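Local coordinates for protein endosialidase (Enterobacteria phage phi92, PDB 4HIZ) that cleaves internal alpha-2,8 and alpha-2,9 linkages of sialic acid polymers as a phage-borne endosialidase with a beta-propeller catalytic domain, at residues 72-77 / 124-129; 95-100 / 476-481; 192-197 / 243-248. All coordinates share one frame; numbering follows the deposited sequence.

In the fold
Following the chain from the N terminus, residues 72-77 run along strand 71-75 and on into the loop after it, and contact 1 closes a loop of 46 residues when 124-129 comes back against them. Residues 95-100 lie within that loop, yet their partner 476-481 comes far later, so contacts 1 and 2 cross. Both join the same two sheets of the catalytic propeller, and they touch where Trp126 meets Ile97 and Ala99. Contact 3, between 192-197 and 243-248, forms after contact 1 is complete and before contact 2 closes. It is a local loop in a separate all-beta region, with its centre about 40 Å from that of contact 2.

Contact 1 of 3, residues 72-77 / 124-129; sequences NLTKIT and QTWSMP
The carbonyl O of Gln124 has two hydrogen-bonding partners: a water whose O lies 3.1 Å from Gln124 O and donates to it, and, weakly, Lys535 NZ of the second subunit. The same water is bonded to Thr74 OG1 at 2.8 Å. Thr74 suits this place because its hydroxyl takes the water while methyl CG2, anti to the backbone N (OG1 at chi1 -66°), packs loosely beside Gln124 O at 4.0 Å. A second water ties the main chains further along, donating to Ile76 O at 2.7 Å and to Ser127 O at 2.8 Å. Between these two bridges the contact is apolar. Ile76 lays CG2 over one face of the Trp126 indole, 3.4 Å from the centroid of the five-membered ring and 17° off its normal, a CH-pi contact. Ile76 CB lies over Trp126 CG, and Ile76 CD1 comes to 4.0 Å from Trp126 CE3, over the six-membered ring, so a branched side chain spreads over both rings. Trp126 ends the sequence SGDDGQTW (119-126), the Asp-box signature found in sialidase propellers, in the loop linking strands 113-119 and 130-131 of one blade. Thr125 OG1 bonds to Asp121 there, and Trp126 NE1 makes a weak bond back to Gly123 O, which helps hold the indole in place. Strand 71-75 belongs to the adjoining blade, where it pairs with strand 516-523; Thr74 and Lys75 also form a parallel ladder with the second subunit, whose Thr539 OG1 bonds to Trp126 O.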
ATOM      1  N   ASN A  72     -16.022  20.034  -0.853  1.00 13.42           N
ATOM      2  CA  ASN A  72     -14.676  19.712  -0.387  1.00 14.40           C
ATOM      3  C   ASN A  72     -13.901  18.914  -1.408  1.00 13.21           C
ATOM      4  O   ASN A  72     -14.496  18.230  -2.244  1.00 13.41           O
ATOM      5  CB  ASN A  72     -14.753  18.917   0.925  1.00 20.76           C
ATOM      6  CG  ASN A  72     -15.124  19.797   2.091  1.00 32.18           C
ATOM      7  OD1 ASN A  72     -14.285  20.542   2.607  1.00 38.85           O
ATOM      8  ND2 ASN A  72     -16.383  19.741   2.503  1.00 35.75           N
ATOM      9  N   LEU A  73     -12.574  18.968  -1.312  1.00 12.02           N
ATOM     10  CA  LEU A  73     -11.703  18.372  -2.332  1.00 11.06           C
ATOM     11  C   LEU A  73     -11.107  17.085  -1.789  1.00 11.90           C
ATOM     12  O   LEU A  73     -10.696  17.045  -0.628  1.00 12.31           O
ATOM     13  CB  LEU A  73     -10.560  19.339  -2.680  1.00 11.52           C
ATOM     14  CG  LEU A  73      -9.692  18.949  -3.871  1.00 10.92           C
ATOM     15  CD1 LEU A  73     -10.505  19.073  -5.201  1.00 10.92           C
ATOM     16  CD2 LEU A  73      -8.421  19.835  -3.948  1.00 12.24           C
ATOM     17  N   THR A  74     -11.034  16.056  -2.631  1.00 10.77           N
ATOM     18  CA  THR A  74     -10.411  14.794  -2.260  1.00 10.53           C
ATOM     19  C   THR A  74      -9.417  14.427  -3.345  1.00 10.61           C
ATOM     20  O   THR A  74      -9.721  14.590  -4.532  1.00 10.97           O
ATOM     21  CB  THR A  74     -11.507  13.670  -2.182  1.00 11.41           C
ATOM     22  OG1 THR A  74     -12.408  13.976  -1.102  1.00 12.45           O
ATOM     23  CG2 THR A  74     -10.882  12.279  -1.926  1.00 12.82           C
ATOM     24  N   LYS A  75      -8.240  13.928  -2.978  1.00  9.56           N
ATOM     25  CA  LYS A  75      -7.302  13.384  -3.983  1.00  9.46           C
ATOM     26  C   LYS A  75      -7.707  11.949  -4.292  1.00  9.85           C
ATOM     27  O   LYS A  75      -7.961  11.180  -3.353  1.00  9.87           O
ATOM     28  CB  LYS A  75      -5.863  13.411  -3.416  1.00 10.33           C
ATOM     29  CG  LYS A  75      -4.825  13.009  -4.457  1.00 10.49           C
ATOM     30  CD  LYS A  75      -3.396  13.300  -3.935  1.00 11.38           C
ATOM     31  CE  LYS A  75      -2.378  13.036  -5.067  1.00 12.21           C
ATOM     32  NZ  LYS A  75      -0.989  13.430  -4.579  1.00 13.01           N
ATOM     33  N   ILE A  76      -7.815  11.571  -5.565  1.00  9.15           N
ATOM     34  CA  ILE A  76      -8.413  10.254  -5.906  1.00  9.36           C
ATOM     35  C   ILE A  76      -7.483   9.300  -6.666  1.00  9.53           C
ATOM     36  O   ILE A  76      -7.814   8.135  -6.807  1.00 10.93           O
ATOM     37  CB  ILE A  76      -9.758  10.394  -6.672  1.00  9.16           C
ATOM     38  CG1 ILE A  76      -9.524  10.806  -8.151  1.00  9.09           C
ATOM     39  CG2 ILE A  76     -10.678  11.408  -5.929  1.00 10.42           C
ATOM     40  CD1 ILE A  76     -10.867  10.736  -8.972  1.00  9.87           C
ATOM     41  N   THR A  77      -6.355   9.797  -7.207  1.00  8.52           N
ATOM     42  CA  THR A  77      -5.304   8.889  -7.652  1.00  8.00           C
ATOM     43  C   THR A  77      -3.999   9.259  -6.983  1.00  9.02           C
ATOM     44  O   THR A  77      -3.789  10.427  -6.594  1.00  9.29           O
ATOM     45  CB  THR A  77      -5.052   8.853  -9.210  1.00  8.99           C
ATOM     46  OG1 THR A  77      -4.526  10.112  -9.678  1.00 11.26           O
ATOM     47  CG2 THR A  77      -6.343   8.580  -9.931  1.00 11.36           C
ATOM     48  N   GLN A 124     -15.872   9.078  -1.438  1.00 10.23           N
ATOM     49  CA  GLN A 124     -14.925   9.198  -0.330  1.00  9.46           C
ATOM     50  C   GLN A 124     -13.628   8.482  -0.617  1.00 11.15           C
ATOM     51  O   GLN A 124     -12.558   9.012  -0.298  1.00 12.79           O
ATOM     52  CB  GLN A 124     -15.548   8.589   0.947  1.00  9.09           C
ATOM     53  CG  GLN A 124     -16.751   9.386   1.384  1.00 10.60           C
ATOM     54  CD  GLN A 124     -17.313   8.845   2.694  1.00 12.30           C
ATOM     55  OE1 GLN A 124     -16.804   9.194   3.771  1.00 12.35           O
ATOM     56  NE2 GLN A 124     -18.324   7.973   2.610  1.00 13.27           N
ATOM     57  N   THR A 125     -13.707   7.269  -1.173  1.00 11.06           N
ATOM     58  CA  THR A 125     -12.510   6.486  -1.486  1.00 11.01           C
ATOM     59  C   THR A 125     -12.621   5.894  -2.873  1.00 10.29           C
ATOM     60  O   THR A 125     -13.730   5.674  -3.384  1.00 10.94           O
ATOM     61  CB  THR A 125     -12.221   5.317  -0.484  1.00 12.76           C
ATOM     62  OG1 THR A 125     -13.201   4.272  -0.622  1.00 13.76           O
ATOM     63  CG2 THR A 125     -12.175   5.821   0.982  1.00 15.02           C
ATOM     64  N   TRP A 126     -11.452   5.682  -3.493  1.00  9.71           N
ATOM     65  CA  TRP A 126     -11.369   5.397  -4.920  1.00  9.83           C
ATOM     66  C   TRP A 126     -10.442   4.213  -5.156  1.00 10.99           C
ATOM     67  O   TRP A 126      -9.398   4.066  -4.485  1.00 11.54           O
ATOM     68  CB  TRP A 126     -10.882   6.639  -5.665  1.00 10.01           C
ATOM     69  CG  TRP A 126     -11.851   7.763  -5.538  1.00  9.91           C
ATOM     70  CD1 TRP A 126     -12.022   8.579  -4.457  1.00  9.73           C
ATOM     71  CD2 TRP A 126     -12.812   8.174  -6.508  1.00 10.40           C
ATOM     72  NE1 TRP A 126     -13.030   9.484  -4.695  1.00  9.53           N
ATOM     73  CE2 TRP A 126     -13.521   9.262  -5.952  1.00 10.60           C
ATOM     74  CE3 TRP A 126     -13.145   7.726  -7.802  1.00 11.68           C
ATOM     75  CZ2 TRP A 126     -14.526   9.930  -6.633  1.00 10.92           C
ATOM     76  CZ3 TRP A 126     -14.162   8.381  -8.483  1.00 12.01           C
ATOM     77  CH2 TRP A 126     -14.851   9.468  -7.895  1.00 11.99           C
ATOM     78  N   SER A 127     -10.849   3.364  -6.094  1.00 10.16           N
ATOM     79  CA  SER A 127     -10.182   2.109  -6.403  1.00 10.42           C
ATOM     80  C   SER A 127      -8.843   2.297  -7.119  1.00  9.91           C
ATOM     81  O   SER A 127      -8.477   3.421  -7.538  1.00 10.37           O
ATOM     82  CB  SER A 127     -11.072   1.275  -7.324  1.00 11.15           C
ATOM     83  OG  SER A 127     -11.238   1.945  -8.611  1.00 12.89           O
ATOM     84  N   MET A 128      -8.120   1.186  -7.288  1.00  9.62           N
ATOM     85  CA  MET A 128      -6.874   1.212  -8.053  1.00  9.22           C
ATOM     86  C   MET A 128      -7.237   1.482  -9.526  1.00 10.62           C
ATOM     87  O   MET A 128      -8.358   1.175  -9.957  1.00 12.01           O
ATOM     88  CB  MET A 128      -6.138  -0.122  -7.943  1.00 10.86           C
ATOM     89  CG  MET A 128      -6.837  -1.271  -8.669  1.00 13.45           C
ATOM     90  SD  MET A 128      -6.037  -2.875  -8.498  1.00 15.55           S
ATOM     91  CE  MET A 128      -6.646  -3.358  -6.867  1.00 17.28           C
ATOM     92  N   PRO A 129      -6.304   2.054 -10.289  1.00 11.11           N
ATOM     93  CA  PRO A 129      -6.624   2.199 -11.712  1.00 10.75           C
ATOM     94  C   PRO A 129      -6.831   0.852 -12.399  1.00 11.01           C
ATOM     95  O   PRO A 129      -6.120  -0.124 -12.111  1.00 11.85           O
ATOM     96  CB  PRO A 129      -5.354   2.848 -12.311  1.00 12.73           C
ATOM     97  CG  PRO A 129      -4.677   3.505 -11.165  1.00 13.79           C
ATOM     98  CD  PRO A 129      -4.978   2.593  -9.955  1.00 12.04           C
TER
HETATM   99  O   HOH W   1     -12.968  11.960   0.689  1.00 31.05           O
HETATM  100  O   HOH W   2      -6.946   5.591  -6.691  1.00 11.58           O

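Contact 2 of 3, residues 95-100 / 476-481; sequences NVIYAP and SVCVKD. With NA (sodium ion), chain B; EDO (1,2-ethanediol), chain R; EDO (1,2-ethanediol), chain L.
Two neighbouring blades of the beta-propeller meet here, strand 96-104 of one lying beside strand 473-480 of the other, close to a bound sodium ion. There is no hydrogen bond between the two segments, so side chains make the junction. Ile97 and Cys478 supply its apolar part: CG2 of Ile97, anti to the backbone N, meets Cys478 SG at 3.9 Å. The sulfur lies between its own backbone N and carbonyl carbon (chi1 60°), which turns a small, polarisable group toward the neighbouring blade. Val477 contributes its main chain, its O binding sodium at 2.7 Å together with Thr90 O and a water. Lys480 carries the polar part with Asn95. Extended as far as CE, the lysine chain passes beside Asn95, with Lys480 CE 3.3 Å from Asn95 O and 4.0 Å from Asn95 CB; a long aliphatic stem packs on Asn95 while the charge reaches carboxylates near the third subunit. At CE the chain bends (chi4 -66°), placing NZ among several partners. It forms salt bridges with Asp481 OD2 and with Asp122 OD1 of the Asp-box loop, and hydrogen-bonds Tyr433 OH of the third subunit. Two carboxylates so near would be expected to favour the charged ammonium, and the bonds limit its rotation. A water lies between the segments, 2.9 Å from Lys480 NZ and 2.8 Å from Asn95 OD1. Asn95, with its positive phi, suits the turn before strand 96-104. The ethanediol of chain R, probably from the crystallisation liquor, lies beside Asn95 and Lys480: Asn95 N donates to its O1 at 2.8 Å with an angle of 158°.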
ATOM      1  N   ASN A  95     -25.122   3.282  -8.905  1.00 10.72           N
ATOM      2  CA  ASN A  95     -24.571   3.731  -7.599  1.00 10.36           C
ATOM      3  C   ASN A  95     -23.063   3.879  -7.532  1.00 11.13           C
ATOM      4  O   ASN A  95     -22.548   4.232  -6.472  1.00 12.56           O
ATOM      5  CB  ASN A  95     -25.029   2.835  -6.439  1.00 11.14           C
ATOM      6  CG  ASN A  95     -26.546   2.715  -6.375  1.00 12.84           C
ATOM      7  OD1 ASN A  95     -27.261   3.717  -6.519  1.00 14.98           O
ATOM      8  ND2 ASN A  95     -27.047   1.484  -6.193  1.00 12.91           N
ATOM      9  N   VAL A  96     -22.371   3.588  -8.616  1.00  9.92           N
ATOM     10  CA  VAL A  96     -20.893   3.662  -8.618  1.00  9.96           C
ATOM     11  C   VAL A  96     -20.470   4.865  -9.428  1.00 10.78           C
ATOM     12  O   VAL A  96     -21.018   5.106 -10.508  1.00 11.06           O
ATOM     13  CB  VAL A  96     -20.287   2.373  -9.214  1.00 10.54           C
ATOM     14  CG1 VAL A  96     -18.770   2.468  -9.354  1.00 10.66           C
ATOM     15  CG2 VAL A  96     -20.678   1.169  -8.333  1.00 10.97           C
ATOM     16  N   ILE A  97     -19.504   5.638  -8.922  1.00  9.65           N
ATOM     17  CA  ILE A  97     -18.980   6.784  -9.676  1.00 10.61           C
ATOM     18  C   ILE A  97     -17.736   6.343 -10.446  1.00 10.68           C
ATOM     19  O   ILE A  97     -16.800   5.791  -9.864  1.00 11.00           O
ATOM     20  CB  ILE A  97     -18.609   7.942  -8.720  1.00 10.95           C
ATOM     21  CG1 ILE A  97     -19.811   8.316  -7.844  1.00 12.39           C
ATOM     22  CG2 ILE A  97     -18.105   9.188  -9.523  1.00 10.67           C
ATOM     23  CD1 ILE A  97     -19.399   9.053  -6.553  1.00 14.10           C
ATOM     24  N   TYR A  98     -17.732   6.589 -11.762  1.00 10.10           N
ATOM     25  CA  TYR A  98     -16.608   6.230 -12.619  1.00 10.45           C
ATOM     26  C   TYR A  98     -15.863   7.471 -13.073  1.00 10.60           C
ATOM     27  O   TYR A  98     -16.466   8.439 -13.572  1.00 10.99           O
ATOM     28  CB  TYR A  98     -17.094   5.500 -13.883  1.00  9.87           C
ATOM     29  CG  TYR A  98     -17.706   4.128 -13.594  1.00 10.27           C
ATOM     30  CD1 TYR A  98     -19.018   3.998 -13.102  1.00 10.53           C
ATOM     31  CD2 TYR A  98     -16.984   2.971 -13.860  1.00 12.12           C
ATOM     32  CE1 TYR A  98     -19.565   2.750 -12.878  1.00 12.20           C
ATOM     33  CE2 TYR A  98     -17.519   1.706 -13.614  1.00 13.32           C
ATOM     34  CZ  TYR A  98     -18.813   1.610 -13.140  1.00 13.67           C
ATOM     35  OH  TYR A  98     -19.324   0.362 -12.909  1.00 14.12           O
ATOM     36  N   ALA A  99     -14.548   7.441 -12.889  1.00 10.42           N
ATOM     37  CA  ALA A  99     -13.677   8.529 -13.342  1.00  9.41           C
ATOM     38  C   ALA A  99     -12.638   7.963 -14.329  1.00 10.75           C
ATOM     39  O   ALA A  99     -11.508   7.559 -13.944  1.00  9.89           O
ATOM     40  CB  ALA A  99     -12.942   9.192 -12.111  1.00 10.11           C
ATOM     41  N   PRO A 100     -12.996   7.931 -15.621  1.00 10.59           N
ATOM     42  CA  PRO A 100     -12.044   7.475 -16.624  1.00  9.39           C
ATOM     43  C   PRO A 100     -11.047   8.590 -16.920  1.00  8.65           C
ATOM     44  O   PRO A 100     -11.360   9.772 -16.735  1.00  9.65           O
ATOM     45  CB  PRO A 100     -12.925   7.226 -17.873  1.00  9.75           C
ATOM     46  CG  PRO A 100     -14.363   7.172 -17.314  1.00 10.72           C
ATOM     47  CD  PRO A 100     -14.315   8.213 -16.208  1.00 10.62           C
ATOM     48  N   SER A 476     -13.941  16.987 -15.667  1.00  9.04           N
ATOM     49  CA  SER A 476     -15.236  16.439 -16.087  1.00  9.74           C
ATOM     50  C   SER A 476     -16.180  16.523 -14.898  1.00  9.94           C
ATOM     51  O   SER A 476     -15.728  16.496 -13.732  1.00 11.31           O
ATOM     52  CB  SER A 476     -14.980  14.995 -16.502  1.00 11.00           C
ATOM     53  OG  SER A 476     -16.163  14.375 -16.972  1.00 12.57           O
ATOM     54  N   VAL A 477     -17.486  16.636 -15.162  1.00  9.48           N
ATOM     55  CA  VAL A 477     -18.473  16.749 -14.074  1.00  9.51           C
ATOM     56  C   VAL A 477     -19.497  15.651 -14.161  1.00  9.87           C
ATOM     57  O   VAL A 477     -20.027  15.355 -15.254  1.00 10.81           O
ATOM     58  CB  VAL A 477     -19.193  18.129 -14.143  1.00 10.08           C
ATOM     59  CG1 VAL A 477     -20.433  18.190 -13.184  1.00 10.20           C
ATOM     60  CG2 VAL A 477     -18.147  19.273 -13.836  1.00 10.64           C
ATOM     61  N   CYS A 478     -19.823  15.059 -13.006  1.00  9.48           N
ATOM     62  CA  CYS A 478     -20.958  14.134 -12.988  1.00 10.50           C
ATOM     63  C   CYS A 478     -21.725  14.305 -11.675  1.00 11.23           C
ATOM     64  O   CYS A 478     -21.295  15.047 -10.781  1.00 11.87           O
ATOM     65  CB  CYS A 478     -20.485  12.671 -13.150  1.00 12.29           C
ATOM     66  SG  CYS A 478     -19.356  12.136 -11.814  1.00 13.79           S
ATOM     67  N   VAL A 479     -22.878  13.636 -11.560  1.00 11.10           N
ATOM     68  CA  VAL A 479     -23.730  13.839 -10.392  1.00 11.13           C
ATOM     69  C   VAL A 479     -24.239  12.515  -9.903  1.00 10.76           C
ATOM     70  O   VAL A 479     -24.625  11.646 -10.708  1.00 13.45           O
ATOM     71  CB  VAL A 479     -24.957  14.741 -10.786  1.00 12.41           C
ATOM     72  CG1 VAL A 479     -26.043  14.778  -9.691  1.00 14.26           C
ATOM     73  CG2 VAL A 479     -24.473  16.167 -11.075  1.00 12.55           C
ATOM     74  N   LYS A 480     -24.283  12.355  -8.584  1.00 10.39           N
ATOM     75  CA  LYS A 480     -24.967  11.197  -7.987  1.00 10.81           C
ATOM     76  C   LYS A 480     -25.842  11.679  -6.857  1.00 12.38           C
ATOM     77  O   LYS A 480     -25.356  12.186  -5.872  1.00 12.87           O
ATOM     78  CB  LYS A 480     -23.989  10.131  -7.483  1.00 11.69           C
ATOM     79  CG  LYS A 480     -24.737   8.925  -6.823  1.00 12.42           C
ATOM     80  CD  LYS A 480     -23.793   7.860  -6.279  1.00 14.79           C
ATOM     81  CE  LYS A 480     -24.574   6.735  -5.563  1.00 16.25           C
ATOM     82  NZ  LYS A 480     -25.226   7.242  -4.345  1.00 17.54           N
ATOM     83  N   ASP A 481     -27.157  11.548  -7.025  1.00 14.55           N
ATOM     84  CA  ASP A 481     -28.111  11.973  -6.000  1.00 15.91           C
ATOM     85  C   ASP A 481     -27.853  13.420  -5.577  1.00 15.37           C
ATOM     86  O   ASP A 481     -27.807  14.326  -6.426  1.00 16.53           O
ATOM     87  CB  ASP A 481     -28.107  10.973  -4.805  1.00 19.00           C
ATOM     88  CG  ASP A 481     -28.491   9.546  -5.247  1.00 24.29           C
ATOM     89  OD1 ASP A 481     -29.574   9.386  -5.853  1.00 26.86           O
ATOM     90  OD2 ASP A 481     -27.704   8.584  -5.035  1.00 26.74           O
TER
HETATM   91 NA    NA B 826     -20.578  13.315 -16.902  1.00 44.46          NA
HETATM   92  C1  EDO R 812     -27.243   6.454  -9.427  1.00 37.07           C
HETATM   93  O1  EDO R 812     -26.887   5.183  -9.965  1.00 30.82           O
HETATM   94  C2  EDO R 812     -27.299   6.434  -7.910  1.00 41.47           C
HETATM   95  O2  EDO R 812     -28.288   7.375  -7.493  1.00 46.13           O
HETATM   96  C1  EDO L 806     -24.634  10.383 -14.339  1.00 29.27           C
HETATM   97  O1  EDO L 806     -23.628   9.993 -15.271  1.00 21.85           O
HETATM   98  C2  EDO L 806     -24.907  11.889 -14.337  1.00 31.02           C
HETATM   99  O2  EDO L 806     -23.691  12.590 -14.161  1.00 26.18           O
HETATM  100  O   HOH W   3     -27.346   5.251  -4.140  1.00 25.09           O
HETATM  101  O   HOH W   4     -23.183  12.619 -17.818  1.00 47.01           O

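Contact 3 of 3, residues 192-197 / 243-248; sequences ITISSG and VTLARA
The two backbones draw closest at Gly197 and Ala248, whose CA atoms are 5.1 Å apart, and no hydrogen bond crosses from one to the other. Ile194 and Leu245 bridge the gap deeper down, both side chains pointing toward the opposite segment and meeting tip to tip. On the leucine side a single methyl does the touching: Leu245 CD1 rests against both isoleucine methyls, 3.8 Å from Ile194 CG2 and 3.9 Å from Ile194 CD1. Leu245 CD1 is anti to CA (chi2 -178°), which carries that methyl away from the backbone. Isoleucine, branched at CB, suits the end of strand 192-194 and offers two methyls to one; it also packs on Ala201 and Ile253. Nearer the surface, Ala248 CB rests against Gly197 O at 3.6 Å. The short alanine side chain lets the two backbones come this close, and Gly197 itself adopts phi 89°, where a CB would press against the carbonyl O of Ser196. Next to this contact, Gly197 and Ala249 share a backbone hydrogen bond. Strand 200-204 lies between 192-194 and 240-244 and is antiparallel to both, so the contact joins the loops at one end of three adjacent strands. It belongs to an all-beta insertion in the propeller region that binds glycan through residues such as Phe218, Ser219, Asn220, Thr224 and Gly228, consistent with a sialic acid-binding accessory domain as in related phage endosialidases.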
ATOM      1  N   ILE A 192     -38.758 -16.360 -19.039  1.00 16.06           N
ATOM      2  CA  ILE A 192     -37.914 -17.341 -19.735  1.00 15.55           C
ATOM      3  C   ILE A 192     -38.761 -18.478 -20.279  1.00 15.99           C
ATOM      4  O   ILE A 192     -39.439 -19.174 -19.498  1.00 16.84           O
ATOM      5  CB  ILE A 192     -36.832 -17.920 -18.830  1.00 15.14           C
ATOM      6  CG1 ILE A 192     -35.951 -16.776 -18.274  1.00 15.55           C
ATOM      7  CG2 ILE A 192     -35.993 -18.944 -19.616  1.00 14.97           C
ATOM      8  CD1 ILE A 192     -34.834 -17.260 -17.285  1.00 16.10           C
ATOM      9  N   THR A 193     -38.731 -18.674 -21.601  1.00 15.96           N
ATOM     10  CA  THR A 193     -39.539 -19.740 -22.215  1.00 16.72           C
ATOM     11  C   THR A 193     -38.685 -20.583 -23.155  1.00 16.10           C
ATOM     12  O   THR A 193     -37.804 -20.053 -23.871  1.00 16.97           O
ATOM     13  CB  THR A 193     -40.725 -19.183 -23.006  1.00 18.88           C
ATOM     14  OG1 THR A 193     -40.273 -18.171 -23.901  1.00 19.75           O
ATOM     15  CG2 THR A 193     -41.780 -18.601 -22.066  1.00 20.38           C
ATOM     16  N   ILE A 194     -38.946 -21.889 -23.148  1.00 16.64           N
ATOM     17  CA  ILE A 194     -38.297 -22.830 -24.064  1.00 17.55           C
ATOM     18  C   ILE A 194     -39.329 -23.819 -24.571  1.00 16.91           C
ATOM     19  O   ILE A 194     -40.042 -24.407 -23.759  1.00 17.78           O
ATOM     20  CB  ILE A 194     -37.209 -23.640 -23.340  1.00 19.81           C
ATOM     21  CG1 ILE A 194     -36.304 -22.693 -22.529  1.00 20.22           C
ATOM     22  CG2 ILE A 194     -36.349 -24.412 -24.372  1.00 20.46           C
ATOM     23  CD1 ILE A 194     -35.414 -23.381 -21.520  1.00 20.72           C
ATOM     24  N   SER A 195     -39.385 -24.040 -25.884  1.00 16.04           N
ATOM     25  CA  SER A 195     -40.267 -25.093 -26.405  1.00 17.04           C
ATOM     26  C   SER A 195     -39.598 -26.439 -26.309  1.00 17.51           C
ATOM     27  O   SER A 195     -38.388 -26.540 -26.506  1.00 17.74           O
ATOM     28  CB  SER A 195     -40.632 -24.826 -27.868  1.00 20.26           C
ATOM     29  OG  SER A 195     -41.350 -23.624 -27.909  1.00 24.95           O
ATOM     30  N   SER A 196     -40.382 -27.473 -25.991  1.00 17.44           N
ATOM     31  CA  SER A 196     -39.862 -28.827 -25.957  1.00 17.38           C
ATOM     32  C   SER A 196     -39.185 -29.138 -27.291  1.00 18.42           C
ATOM     33  O   SER A 196     -39.708 -28.802 -28.350  1.00 19.52           O
ATOM     34  CB  SER A 196     -41.002 -29.815 -25.702  1.00 17.49           C
ATOM     35  OG  SER A 196     -40.468 -31.088 -25.422  1.00 18.84           O
ATOM     36  N   GLY A 197     -38.019 -29.773 -27.241  1.00 18.97           N
ATOM     37  CA  GLY A 197     -37.324 -30.134 -28.466  1.00 19.38           C
ATOM     38  C   GLY A 197     -36.379 -29.050 -28.976  1.00 20.91           C
ATOM     39  O   GLY A 197     -35.566 -29.297 -29.884  1.00 23.49           O
ATOM     40  N   VAL A 243     -30.611 -17.373 -25.784  1.00 15.27           N
ATOM     41  CA  VAL A 243     -29.371 -18.089 -25.491  1.00 15.93           C
ATOM     42  C   VAL A 243     -29.556 -19.517 -26.012  1.00 16.88           C
ATOM     43  O   VAL A 243     -30.703 -20.013 -26.144  1.00 15.98           O
ATOM     44  CB  VAL A 243     -29.005 -18.073 -23.964  1.00 15.37           C
ATOM     45  CG1 VAL A 243     -28.789 -16.631 -23.492  1.00 15.26           C
ATOM     46  CG2 VAL A 243     -30.084 -18.757 -23.090  1.00 15.14           C
ATOM     47  N   THR A 244     -28.451 -20.174 -26.318  1.00 17.07           N
ATOM     48  CA  THR A 244     -28.509 -21.551 -26.791  1.00 18.74           C
ATOM     49  C   THR A 244     -28.181 -22.566 -25.697  1.00 19.57           C
ATOM     50  O   THR A 244     -27.164 -22.444 -25.023  1.00 20.69           O
ATOM     51  CB  THR A 244     -27.527 -21.744 -27.943  1.00 20.13           C
ATOM     52  OG1 THR A 244     -27.847 -20.817 -28.980  1.00 21.53           O
ATOM     53  CG2 THR A 244     -27.621 -23.161 -28.522  1.00 20.71           C
ATOM     54  N   LEU A 245     -29.046 -23.572 -25.541  1.00 19.21           N
ATOM     55  CA  LEU A 245     -28.907 -24.620 -24.541  1.00 19.83           C
ATOM     56  C   LEU A 245     -27.927 -25.680 -24.998  1.00 22.12           C
ATOM     57  O   LEU A 245     -27.804 -25.941 -26.189  1.00 23.02           O
ATOM     58  CB  LEU A 245     -30.269 -25.290 -24.308  1.00 19.95           C
ATOM     59  CG  LEU A 245     -31.440 -24.383 -23.926  1.00 22.95           C
ATOM     60  CD1 LEU A 245     -32.702 -25.217 -23.674  1.00 25.03           C
ATOM     61  CD2 LEU A 245     -31.102 -23.562 -22.689  1.00 23.07           C
ATOM     62  N   ALA A 246     -27.262 -26.320 -24.040  1.00 24.31           N
ATOM     63  CA  ALA A 246     -26.312 -27.383 -24.337  1.00 26.47           C
ATOM     64  C   ALA A 246     -27.027 -28.615 -24.891  1.00 26.94           C
ATOM     65  O   ALA A 246     -26.450 -29.385 -25.655  1.00 28.98           O
ATOM     66  CB  ALA A 246     -25.506 -27.735 -23.089  1.00 27.52           C
ATOM     67  N   ARG A 247     -28.278 -28.814 -24.498  1.00 26.30           N
ATOM     68  CA  ARG A 247     -29.079 -29.871 -25.108  1.00 28.90           C
ATOM     69  C   ARG A 247     -30.550 -29.481 -25.184  1.00 25.26           C
ATOM     70  O   ARG A 247     -31.000 -28.614 -24.440  1.00 24.80           O
ATOM     71  CB  ARG A 247     -28.886 -31.204 -24.389  1.00 36.94           C
ATOM     72  CG  ARG A 247     -29.139 -31.173 -22.929  1.00 48.91           C
ATOM     73  CD  ARG A 247     -28.720 -32.508 -22.301  1.00 66.32           C
ATOM     74  NE  ARG A 247     -29.290 -32.707 -20.973  1.00 83.17           N
ATOM     75  CZ  ARG A 247     -30.410 -33.383 -20.736  1.00 93.21           C
ATOM     76  NH1 ARG A 247     -31.088 -33.928 -21.739  1.00 88.48           N
ATOM     77  NH2 ARG A 247     -30.856 -33.515 -19.493  1.00102.58           N
ATOM     78  N   ALA A 248     -31.282 -30.110 -26.099  1.00 23.77           N
ATOM     79  CA  ALA A 248     -32.673 -29.752 -26.348  1.00 25.17           C
ATOM     80  C   ALA A 248     -33.530 -29.950 -25.103  1.00 22.25           C
ATOM     81  O   ALA A 248     -33.367 -30.938 -24.365  1.00 21.57           O
ATOM     82  CB  ALA A 248     -33.243 -30.583 -27.508  1.00 29.35           C
TER